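Local coordinates for ORC1-type DNA replication protein 2 (Aeropyrum pernix, PDB 1W5T) that binds DNA and ATP, probably hydrolyses the nucleotide through its AAA+ domain, and takes part in regulating DNA replication, at residues A[86-94]-A[106-114]; A[303-314]-A[395-406]. All blocks are in the same frame, centred on the assembly; numbering follows the deposited sequence.

Contact 1: A[86-94]-A[106-114]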
loop_
_atom_site.group_PDB
_atom_site.type_symbol
_atom_site.label_atom_id
_atom_site.label_comp_id
_atom_site.label_asym_id
_atom_site.label_seq_id
_atom_site.Cartn_x
_atom_site.Cartn_y
_atom_site.Cartn_z
ATOM N N THR A 86 -14.215 8.926 23.895
ATOM C CA THR A 86 -12.897 9.539 23.534
ATOM C C THR A 86 -11.783 8.616 22.984
ATOM O O THR A 86 -10.993 8.040 23.739
ATOM C CB THR A 86 -12.289 10.568 24.564
ATOM O OG1 THR A 86 -13.285 11.463 25.061
ATOM C CG2 THR A 86 -11.315 11.556 23.834
ATOM N N VAL A 87 -11.700 8.485 21.662
ATOM C CA VAL A 87 -10.572 7.780 21.103
ATOM C C VAL A 87 -9.711 8.719 20.273
ATOM O O VAL A 87 -10.199 9.419 19.381
ATOM C CB VAL A 87 -10.909 6.375 20.423
ATOM C CG1 VAL A 87 -12.350 5.920 20.655
ATOM C CG2 VAL A 87 -10.510 6.304 18.962
ATOM N N LYS A 88 -8.438 8.750 20.642
ATOM C CA LYS A 88 -7.444 9.486 19.917
ATOM C C LYS A 88 -6.849 8.618 18.854
ATOM O O LYS A 88 -6.863 7.400 18.943
ATOM C CB LYS A 88 -6.323 10.017 20.833
ATOM C CG LYS A 88 -6.526 9.832 22.349
ATOM C CD LYS A 88 -6.520 11.177 23.097
ATOM C CE LYS A 88 -5.123 11.897 23.107
ATOM N NZ LYS A 88 -5.277 13.426 22.825
ATOM N N GLN A 89 -6.319 9.284 17.841
ATOM C CA GLN A 89 -5.779 8.647 16.647
ATOM C C GLN A 89 -4.304 9.004 16.546
ATOM O O GLN A 89 -3.914 10.135 16.789
ATOM C CB GLN A 89 -6.560 9.120 15.419
ATOM C CG GLN A 89 -8.103 9.313 15.696
ATOM C CD GLN A 89 -8.893 10.075 14.607
ATOM O OE1 GLN A 89 -8.789 9.782 13.413
ATOM N NE2 GLN A 89 -9.719 11.019 15.036
ATOM N N ALA A 90 -3.455 8.044 16.229
ATOM C CA ALA A 90 -2.092 8.438 16.006
ATOM C C ALA A 90 -1.694 7.735 14.753
ATOM O O ALA A 90 -2.066 6.584 14.560
ATOM C CB ALA A 90 -1.160 8.069 17.188
ATOM N N TYR A 91 -0.951 8.433 13.906
ATOM C CA TYR A 91 -0.551 7.902 12.624
ATOM C C TYR A 91 0.957 7.927 12.524
ATOM O O TYR A 91 1.592 8.942 12.709
ATOM C CB TYR A 91 -1.203 8.654 11.444
ATOM C CG TYR A 91 -0.714 8.153 10.108
ATOM C CD1 TYR A 91 -1.242 6.980 9.520
ATOM C CD2 TYR A 91 0.298 8.812 9.467
ATOM C CE1 TYR A 91 -0.746 6.506 8.279
ATOM C CE2 TYR A 91 0.835 8.347 8.292
ATOM C CZ TYR A 91 0.314 7.223 7.680
ATOM O OH TYR A 91 0.875 6.861 6.495
ATOM N N VAL A 92 1.536 6.778 12.255
ATOM C CA VAL A 92 2.963 6.702 12.067
ATOM C C VAL A 92 3.300 5.952 10.808
ATOM O O VAL A 92 2.881 4.812 10.631
ATOM C CB VAL A 92 3.640 5.948 13.251
ATOM C CG1 VAL A 92 5.150 6.054 13.151
ATOM C CG2 VAL A 92 3.094 6.495 14.609
ATOM N N ASN A 93 4.060 6.619 9.945
ATOM C CA ASN A 93 4.672 5.988 8.803
ATOM C C ASN A 93 6.068 5.460 9.192
ATOM O O ASN A 93 6.989 6.246 9.435
ATOM C CB ASN A 93 4.812 6.981 7.662
ATOM C CG ASN A 93 5.231 6.306 6.375
ATOM O OD1 ASN A 93 5.998 5.329 6.403
ATOM N ND2 ASN A 93 4.686 6.772 5.243
ATOM N N ALA A 94 6.218 4.140 9.217
ATOM C CA ALA A 94 7.391 3.510 9.803
ATOM C C ALA A 94 8.651 3.562 8.935
ATOM O O ALA A 94 9.735 3.217 9.401
ATOM C CB ALA A 94 7.077 2.093 10.194
ATOM N N LEU A 106 7.027 9.665 18.250
ATOM C CA LEU A 106 6.057 10.161 17.284
ATOM C C LEU A 106 4.621 9.928 17.799
ATOM O O LEU A 106 3.800 10.835 17.758
ATOM C CB LEU A 106 6.287 9.545 15.889
ATOM C CG LEU A 106 7.524 10.088 15.150
ATOM C CD1 LEU A 106 7.787 9.268 13.879
ATOM C CD2 LEU A 106 7.471 11.609 14.832
ATOM N N ILE A 107 4.330 8.748 18.334
ATOM C CA ILE A 107 2.988 8.510 18.869
ATOM C C ILE A 107 2.615 9.494 20.025
ATOM O O ILE A 107 1.498 10.021 20.018
ATOM C CB ILE A 107 2.759 7.001 19.249
ATOM C CG1 ILE A 107 2.782 6.102 18.006
ATOM C CG2 ILE A 107 1.467 6.825 20.023
ATOM C CD1 ILE A 107 3.031 4.633 18.321
ATOM N N VAL A 108 3.529 9.748 20.987
ATOM C CA VAL A 108 3.254 10.754 22.040
ATOM C C VAL A 108 3.055 12.198 21.535
ATOM O O VAL A 108 2.136 12.871 22.006
ATOM C CB VAL A 108 4.226 10.737 23.320
ATOM C CG1 VAL A 108 5.123 9.540 23.398
ATOM C CG2 VAL A 108 5.015 12.051 23.478
ATOM N N ARG A 109 3.917 12.670 20.613
ATOM C CA ARG A 109 3.781 13.970 19.938
ATOM C C ARG A 109 2.306 14.124 19.516
ATOM O O ARG A 109 1.647 15.094 19.869
ATOM C CB ARG A 109 4.696 14.040 18.676
ATOM C CG ARG A 109 6.117 14.705 18.819
ATOM C CD ARG A 109 6.833 15.181 17.432
ATOM N NE ARG A 109 6.334 14.523 16.199
ATOM C CZ ARG A 109 5.848 15.056 15.058
ATOM N NH1 ARG A 109 5.464 14.220 14.113
ATOM N NH2 ARG A 109 5.733 16.359 14.831
ATOM N N GLN A 110 1.784 13.136 18.803
ATOM C CA GLN A 110 0.397 13.136 18.342
ATOM C C GLN A 110 -0.728 13.133 19.396
ATOM O O GLN A 110 -1.781 13.685 19.143
ATOM C CB GLN A 110 0.173 12.011 17.344
ATOM C CG GLN A 110 0.704 12.405 15.971
ATOM C CD GLN A 110 0.615 11.300 14.994
ATOM O OE1 GLN A 110 1.599 10.622 14.730
ATOM N NE2 GLN A 110 -0.547 11.113 14.439
ATOM N N THR A 111 -0.516 12.524 20.570
ATOM C CA THR A 111 -1.546 12.523 21.599
ATOM C C THR A 111 -1.602 13.920 22.185
ATOM O O THR A 111 -2.611 14.320 22.753
ATOM C CB THR A 111 -1.208 11.541 22.754
ATOM O OG1 THR A 111 0.026 11.942 23.398
ATOM C CG2 THR A 111 -0.959 10.114 22.239
ATOM N N GLY A 112 -0.479 14.628 22.106
ATOM C CA GLY A 112 -0.312 15.903 22.794
ATOM C C GLY A 112 -0.023 15.816 24.277
ATOM O O GLY A 112 0.130 16.853 24.925
ATOM N N TYR A 113 0.027 14.607 24.828
ATOM C CA TYR A 113 0.281 14.417 26.267
ATOM C C TYR A 113 1.690 14.863 26.661
ATOM O O TYR A 113 2.664 14.676 25.903
ATOM C CB TYR A 113 0.102 12.944 26.671
ATOM C CG TYR A 113 -1.301 12.365 26.581
ATOM C CD1 TYR A 113 -1.464 11.026 26.223
ATOM C CD2 TYR A 113 -2.445 13.130 26.852
ATOM C CE1 TYR A 113 -2.703 10.439 26.127
ATOM C CE2 TYR A 113 -3.746 12.556 26.772
ATOM C CZ TYR A 113 -3.864 11.180 26.414
ATOM O OH TYR A 113 -5.078 10.478 26.301
ATOM N N PRO A 114 1.842 15.463 27.830
ATOM C CA PRO A 114 3.174 15.957 28.199
ATOM C C PRO A 114 3.926 14.817 28.846
ATOM O O PRO A 114 3.844 14.537 30.027
ATOM C CB PRO A 114 2.861 17.112 29.146
ATOM C CG PRO A 114 1.519 16.765 29.757
ATOM C CD PRO A 114 0.851 15.720 28.897
#
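K88 NZ donates to T111 O at 2.8 Å, in the carbonyl plane and on a lone pair, and so ties an edge strand to the end of the helix that packs on it. The pair belongs to a right-handed beta-alpha-beta crossover of the AAA+ P-loop core: strand 87-93 leads into helix 100-111, and the chain later returns as the parallel neighbour 139-145. Here the short strand and helix segments run 144° apart, their axes 7.8 Å from each other at closest approach. The lysine reaches its acceptor on a chain bent at three successive torsions, and on the way its methylene groups lie against the phenol of Y113, CE coming within 3.5 Å of Y113 OH. H138 holds that hydroxyl by a hydrogen bond, while helix 122-136 packs on the same tyrosine.

Farther along, the strand lays small apolar groups against the helix. A90 CB faces I107 CG2 at 4.1 Å, and V92 presses CG2 onto I107 CG1 at 3.4 Å, the two side chains crossing at about a right angle. With CG1 of V92 anti to the backbone N (chi1 -172°), that branch is left to meet L106 CD1. Q110, its chain extended beyond CG, lays its terminal amide beside the backbone of Y91, whose ring leaves on the sheet's other face, toward T66 of helix 65-82, with its hydroxyl hydrogen-bonded to D145.

The helix ends at T111, and G112 turns the chain away with positive phi. Around this turn T111 OG1 is gripped twice: it donates to V108 O at 2.7 Å, and in an ST turn it accepts from Y113 N at 3.0 Å along a nearly straight bond (164°).

Contact 2: A[303-314]-A[395-406]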
loop_
_atom_site.group_PDB
_atom_site.type_symbol
_atom_site.label_atom_id
_atom_site.label_comp_id
_atom_site.label_asym_id
_atom_site.label_seq_id
_atom_site.Cartn_x
_atom_site.Cartn_y
_atom_site.Cartn_z
ATOM N N LEU A 303 13.561 -5.113 -7.941
ATOM C CA LEU A 303 14.352 -5.773 -8.975
ATOM C C LEU A 303 15.777 -6.069 -8.543
ATOM O O LEU A 303 16.262 -7.172 -8.773
ATOM C CB LEU A 303 14.345 -4.981 -10.276
ATOM C CG LEU A 303 12.962 -4.702 -10.860
ATOM C CD1 LEU A 303 13.076 -3.834 -12.110
ATOM C CD2 LEU A 303 12.145 -5.980 -11.103
ATOM N N GLU A 304 16.410 -5.073 -7.906
ATOM C CA GLU A 304 17.748 -5.158 -7.335
ATOM C C GLU A 304 17.887 -6.308 -6.354
ATOM O O GLU A 304 18.976 -6.833 -6.175
ATOM C CB GLU A 304 18.090 -3.848 -6.609
ATOM C CG GLU A 304 18.239 -2.628 -7.516
ATOM C CD GLU A 304 18.803 -1.372 -6.835
ATOM O OE1 GLU A 304 18.470 -1.053 -5.651
ATOM O OE2 GLU A 304 19.581 -0.673 -7.518
ATOM N N ALA A 305 16.788 -6.676 -5.698
ATOM C CA ALA A 305 16.764 -7.819 -4.795
ATOM C C ALA A 305 16.777 -9.147 -5.539
ATOM O O ALA A 305 17.014 -10.193 -4.955
ATOM C CB ALA A 305 15.545 -7.761 -3.891
ATOM N N LEU A 306 16.519 -9.117 -6.829
ATOM C CA LEU A 306 16.441 -10.354 -7.610
ATOM C C LEU A 306 17.833 -10.775 -8.093
ATOM O O LEU A 306 18.626 -9.931 -8.444
ATOM C CB LEU A 306 15.528 -10.112 -8.821
ATOM C CG LEU A 306 14.087 -10.595 -8.769
ATOM C CD1 LEU A 306 13.505 -10.588 -7.306
ATOM C CD2 LEU A 306 13.189 -9.881 -9.830
ATOM N N SER A 307 18.100 -12.073 -8.121
ATOM C CA SER A 307 19.260 -12.652 -8.784
ATOM C C SER A 307 19.289 -12.463 -10.326
ATOM O O SER A 307 18.260 -12.325 -10.972
ATOM C CB SER A 307 19.355 -14.130 -8.418
ATOM O OG SER A 307 18.792 -14.972 -9.407
ATOM N N ILE A 308 20.490 -12.435 -10.883
ATOM C CA ILE A 308 20.748 -12.190 -12.305
ATOM C C ILE A 308 19.864 -13.073 -13.164
ATOM O O ILE A 308 19.377 -12.684 -14.213
ATOM C CB ILE A 308 22.241 -12.522 -12.627
ATOM C CG1 ILE A 308 23.189 -11.626 -11.845
ATOM C CG2 ILE A 308 22.538 -12.394 -14.095
ATOM C CD1 ILE A 308 24.638 -12.100 -11.883
ATOM N N HIS A 309 19.650 -14.278 -12.668
ATOM C CA HIS A 309 19.003 -15.297 -13.437
ATOM C C HIS A 309 17.512 -15.111 -13.536
ATOM O O HIS A 309 16.954 -15.270 -14.616
ATOM C CB HIS A 309 19.464 -16.664 -12.968
ATOM C CG HIS A 309 20.748 -17.071 -13.620
ATOM N ND1 HIS A 309 20.786 -17.726 -14.836
ATOM C CD2 HIS A 309 22.036 -16.808 -13.295
ATOM C CE1 HIS A 309 22.044 -17.891 -15.204
ATOM N NE2 HIS A 309 22.821 -17.345 -14.285
ATOM N N GLU A 310 16.898 -14.693 -12.429
ATOM C CA GLU A 310 15.520 -14.198 -12.452
ATOM C C GLU A 310 15.382 -13.008 -13.384
ATOM O O GLU A 310 14.439 -12.933 -14.147
ATOM C CB GLU A 310 15.025 -13.813 -11.066
ATOM C CG GLU A 310 15.758 -14.504 -9.940
ATOM C CD GLU A 310 14.896 -14.749 -8.728
ATOM O OE1 GLU A 310 15.431 -14.616 -7.626
ATOM O OE2 GLU A 310 13.704 -15.078 -8.876
ATOM N N LEU A 311 16.338 -12.096 -13.317
ATOM C CA LEU A 311 16.334 -10.876 -14.104
ATOM C C LEU A 311 16.418 -11.178 -15.615
ATOM O O LEU A 311 15.759 -10.528 -16.430
ATOM C CB LEU A 311 17.512 -10.001 -13.655
ATOM C CG LEU A 311 17.440 -8.817 -12.677
ATOM C CD1 LEU A 311 16.142 -8.712 -11.930
ATOM C CD2 LEU A 311 18.630 -8.812 -11.695
ATOM N N ILE A 312 17.240 -12.162 -15.984
ATOM C CA ILE A 312 17.302 -12.628 -17.367
ATOM C C ILE A 312 15.941 -13.183 -17.878
ATOM O O ILE A 312 15.529 -12.913 -18.998
ATOM C CB ILE A 312 18.472 -13.655 -17.573
ATOM C CG1 ILE A 312 19.814 -12.950 -17.489
ATOM C CG2 ILE A 312 18.404 -14.299 -18.937
ATOM C CD1 ILE A 312 20.864 -13.803 -16.832
ATOM N N ILE A 313 15.267 -13.939 -17.040
ATOM C CA ILE A 313 13.970 -14.523 -17.361
ATOM C C ILE A 313 12.873 -13.468 -17.434
ATOM O O ILE A 313 12.043 -13.468 -18.388
ATOM C CB ILE A 313 13.613 -15.622 -16.352
ATOM C CG1 ILE A 313 14.723 -16.696 -16.356
ATOM C CG2 ILE A 313 12.244 -16.201 -16.696
ATOM C CD1 ILE A 313 14.738 -17.644 -15.091
ATOM N N LEU A 314 12.883 -12.558 -16.463
ATOM C CA LEU A 314 11.988 -11.406 -16.506
ATOM C C LEU A 314 12.132 -10.612 -17.820
ATOM O O LEU A 314 11.145 -10.272 -18.476
ATOM C CB LEU A 314 12.177 -10.497 -15.283
ATOM C CG LEU A 314 11.184 -9.331 -15.145
ATOM C CD1 LEU A 314 9.753 -9.850 -15.218
ATOM C CD2 LEU A 314 11.377 -8.554 -13.813
ATOM N N LEU A 395 10.978 -1.321 -18.169
ATOM C CA LEU A 395 11.455 -2.486 -17.405
ATOM C C LEU A 395 12.693 -3.183 -18.014
ATOM O O LEU A 395 13.697 -3.373 -17.314
ATOM C CB LEU A 395 10.316 -3.489 -17.173
ATOM C CG LEU A 395 10.611 -4.773 -16.385
ATOM C CD1 LEU A 395 10.945 -4.465 -14.952
ATOM C CD2 LEU A 395 9.420 -5.722 -16.434
ATOM N N ILE A 396 12.621 -3.561 -19.297
ATOM C CA ILE A 396 13.799 -4.069 -20.035
ATOM C C ILE A 396 15.035 -3.193 -19.754
ATOM O O ILE A 396 16.079 -3.692 -19.364
ATOM C CB ILE A 396 13.534 -4.152 -21.565
ATOM C CG1 ILE A 396 12.648 -5.339 -21.906
ATOM C CG2 ILE A 396 14.837 -4.273 -22.367
ATOM C CD1 ILE A 396 11.859 -5.156 -23.167
ATOM N N GLU A 397 14.894 -1.890 -19.942
ATOM C CA GLU A 397 15.946 -0.942 -19.626
ATOM C C GLU A 397 16.476 -1.164 -18.203
ATOM O O GLU A 397 17.646 -1.505 -18.036
ATOM C CB GLU A 397 15.396 0.482 -19.746
ATOM C CG GLU A 397 15.638 1.165 -21.083
ATOM C CD GLU A 397 15.997 2.648 -20.922
ATOM O OE1 GLU A 397 15.137 3.516 -21.248
ATOM O OE2 GLU A 397 17.136 2.947 -20.460
ATOM N N VAL A 398 15.614 -0.989 -17.193
ATOM C CA VAL A 398 15.994 -1.091 -15.774
ATOM C C VAL A 398 16.708 -2.409 -15.503
ATOM O O VAL A 398 17.802 -2.456 -14.915
ATOM C CB VAL A 398 14.759 -0.965 -14.830
ATOM C CG1 VAL A 398 15.152 -1.097 -13.370
ATOM C CG2 VAL A 398 14.048 0.356 -15.019
ATOM N N VAL A 399 16.094 -3.478 -15.983
ATOM C CA VAL A 399 16.579 -4.824 -15.756
ATOM C C VAL A 399 17.981 -5.023 -16.317
ATOM O O VAL A 399 18.852 -5.579 -15.623
ATOM C CB VAL A 399 15.542 -5.870 -16.258
ATOM C CG1 VAL A 399 16.072 -7.287 -16.191
ATOM C CG2 VAL A 399 14.275 -5.739 -15.413
ATOM N N ASP A 400 18.217 -4.546 -17.543
ATOM C CA ASP A 400 19.549 -4.710 -18.147
ATOM C C ASP A 400 20.668 -4.126 -17.277
ATOM O O ASP A 400 21.674 -4.816 -17.043
ATOM C CB ASP A 400 19.645 -4.126 -19.556
ATOM C CG ASP A 400 18.952 -4.984 -20.591
ATOM O OD1 ASP A 400 18.968 -6.228 -20.451
ATOM O OD2 ASP A 400 18.361 -4.494 -21.578
ATOM N N ASN A 401 20.479 -2.884 -16.806
ATOM C CA ASN A 401 21.464 -2.188 -15.967
ATOM C C ASN A 401 21.721 -2.926 -14.642
ATOM O O ASN A 401 22.822 -2.925 -14.121
ATOM C CB ASN A 401 21.107 -0.696 -15.738
ATOM C CG ASN A 401 20.969 0.125 -17.073
ATOM O OD1 ASN A 401 21.482 -0.268 -18.137
ATOM N ND2 ASN A 401 20.255 1.268 -17.002
ATOM N N ILE A 402 20.708 -3.596 -14.128
ATOM C CA ILE A 402 20.831 -4.282 -12.858
ATOM C C ILE A 402 21.618 -5.560 -13.079
ATOM O O ILE A 402 22.450 -5.941 -12.240
ATOM C CB ILE A 402 19.442 -4.522 -12.235
ATOM C CG1 ILE A 402 18.787 -3.164 -11.935
ATOM C CG2 ILE A 402 19.559 -5.329 -10.985
ATOM C CD1 ILE A 402 17.356 -3.214 -11.379
ATOM N N ILE A 403 21.417 -6.187 -14.225
ATOM C CA ILE A 403 22.195 -7.370 -14.522
ATOM C C ILE A 403 23.668 -6.975 -14.668
ATOM O O ILE A 403 24.545 -7.621 -14.087
ATOM C CB ILE A 403 21.696 -8.130 -15.773
ATOM C CG1 ILE A 403 20.286 -8.689 -15.556
ATOM C CG2 ILE A 403 22.649 -9.264 -16.099
ATOM C CD1 ILE A 403 19.498 -8.843 -16.871
ATOM N N GLN A 404 23.928 -5.916 -15.426
ATOM C CA GLN A 404 25.292 -5.405 -15.590
ATOM C C GLN A 404 25.948 -5.147 -14.208
ATOM O O GLN A 404 27.040 -5.645 -13.944
ATOM C CB GLN A 404 25.311 -4.104 -16.418
ATOM C CG GLN A 404 25.091 -4.231 -17.946
ATOM C CD GLN A 404 24.985 -2.838 -18.612
ATOM O OE1 GLN A 404 25.999 -2.267 -19.043
ATOM N NE2 GLN A 404 23.768 -2.285 -18.669
ATOM N N ALA A 405 25.264 -4.404 -13.336
ATOM C CA ALA A 405 25.785 -4.073 -12.007
ATOM C C ALA A 405 26.083 -5.296 -11.128
ATOM O O ALA A 405 27.134 -5.312 -10.475
ATOM C CB ALA A 405 24.867 -3.094 -11.264
ATOM N N LYS A 406 25.171 -6.284 -11.105
ATOM C CA LYS A 406 25.385 -7.522 -10.354
ATOM C C LYS A 406 26.580 -8.330 -10.886
ATOM O O LYS A 406 27.358 -8.863 -10.099
ATOM C CB LYS A 406 24.131 -8.417 -10.331
ATOM C CG LYS A 406 22.901 -7.849 -9.621
ATOM C CD LYS A 406 22.485 -8.714 -8.469
ATOM C CE LYS A 406 21.525 -7.970 -7.619
ATOM N NZ LYS A 406 20.609 -7.227 -8.549
#
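L311 enters helix 395-406 as a knob in the hole formed by V399, I402, I403 and K406, with its CB 3.6 Å from I403 CG1 and its CD2 3.7 Å from I402 CG2. L303 fills a second hole, among L395, V398, V399 and I402; its CD1 approaches L395 CD1 to 3.6 Å. Beyond these knobs I308 and I403 touch through their CG2 methyls, and I308 and K406 run alongside each other in opposite directions, I308 CG1 lying 3.7 Å from K406 CB.

The polar bonds come from a single lysine. K406, its chain kinked at the second torsion (chi2 -119°) and again at the last, curls NZ back to E304 O at 2.9 Å, standing 35° above the carbonyl plane, and makes a weak bond to L306 O. The two carbonyls lie where the chain passes from helix 300-304 to helix 308-322, so one ammonium group fastens this passage to helix 395-406. A methionine in place of K406 would probably leave both carbonyls without this donor and the passage less firmly held. S307, at the N-cap of the next helix, adds a weak capping bond from H309 N.

In this winged-helix domain the segments of helices 308-322 and 392-408 run antiparallel, 155° apart. Y345 of helix 330-345 packs on both I312 and I403, D400 forms a salt bridge with R315, and helix 352-364 packs against S307, H309, E310 and I313.

Overall arrangement
The two contacts illustrate how one chain builds separate modules: contact 1 lies in the AAA+ ATPase core and contact 2 in the winged-helix domain, on opposite sides of the chain's centre. Their centres are 41 Å apart and their nearest atoms about 18 Å, so neither touches the other. Along the chain both segments of contact 1 precede those of contact 2. Of the two, contact 1 borders the nucleotide site: the side chain of Y91 lies about 4 Å from that of T66, an ATP-binding residue, about 6 Å from the bound magnesium ion and about 7 Å from the ATP analogue. Contact 2 lies away from that site and joins helices 300-304 and 308-322 to the last helix of the chain, 392-408.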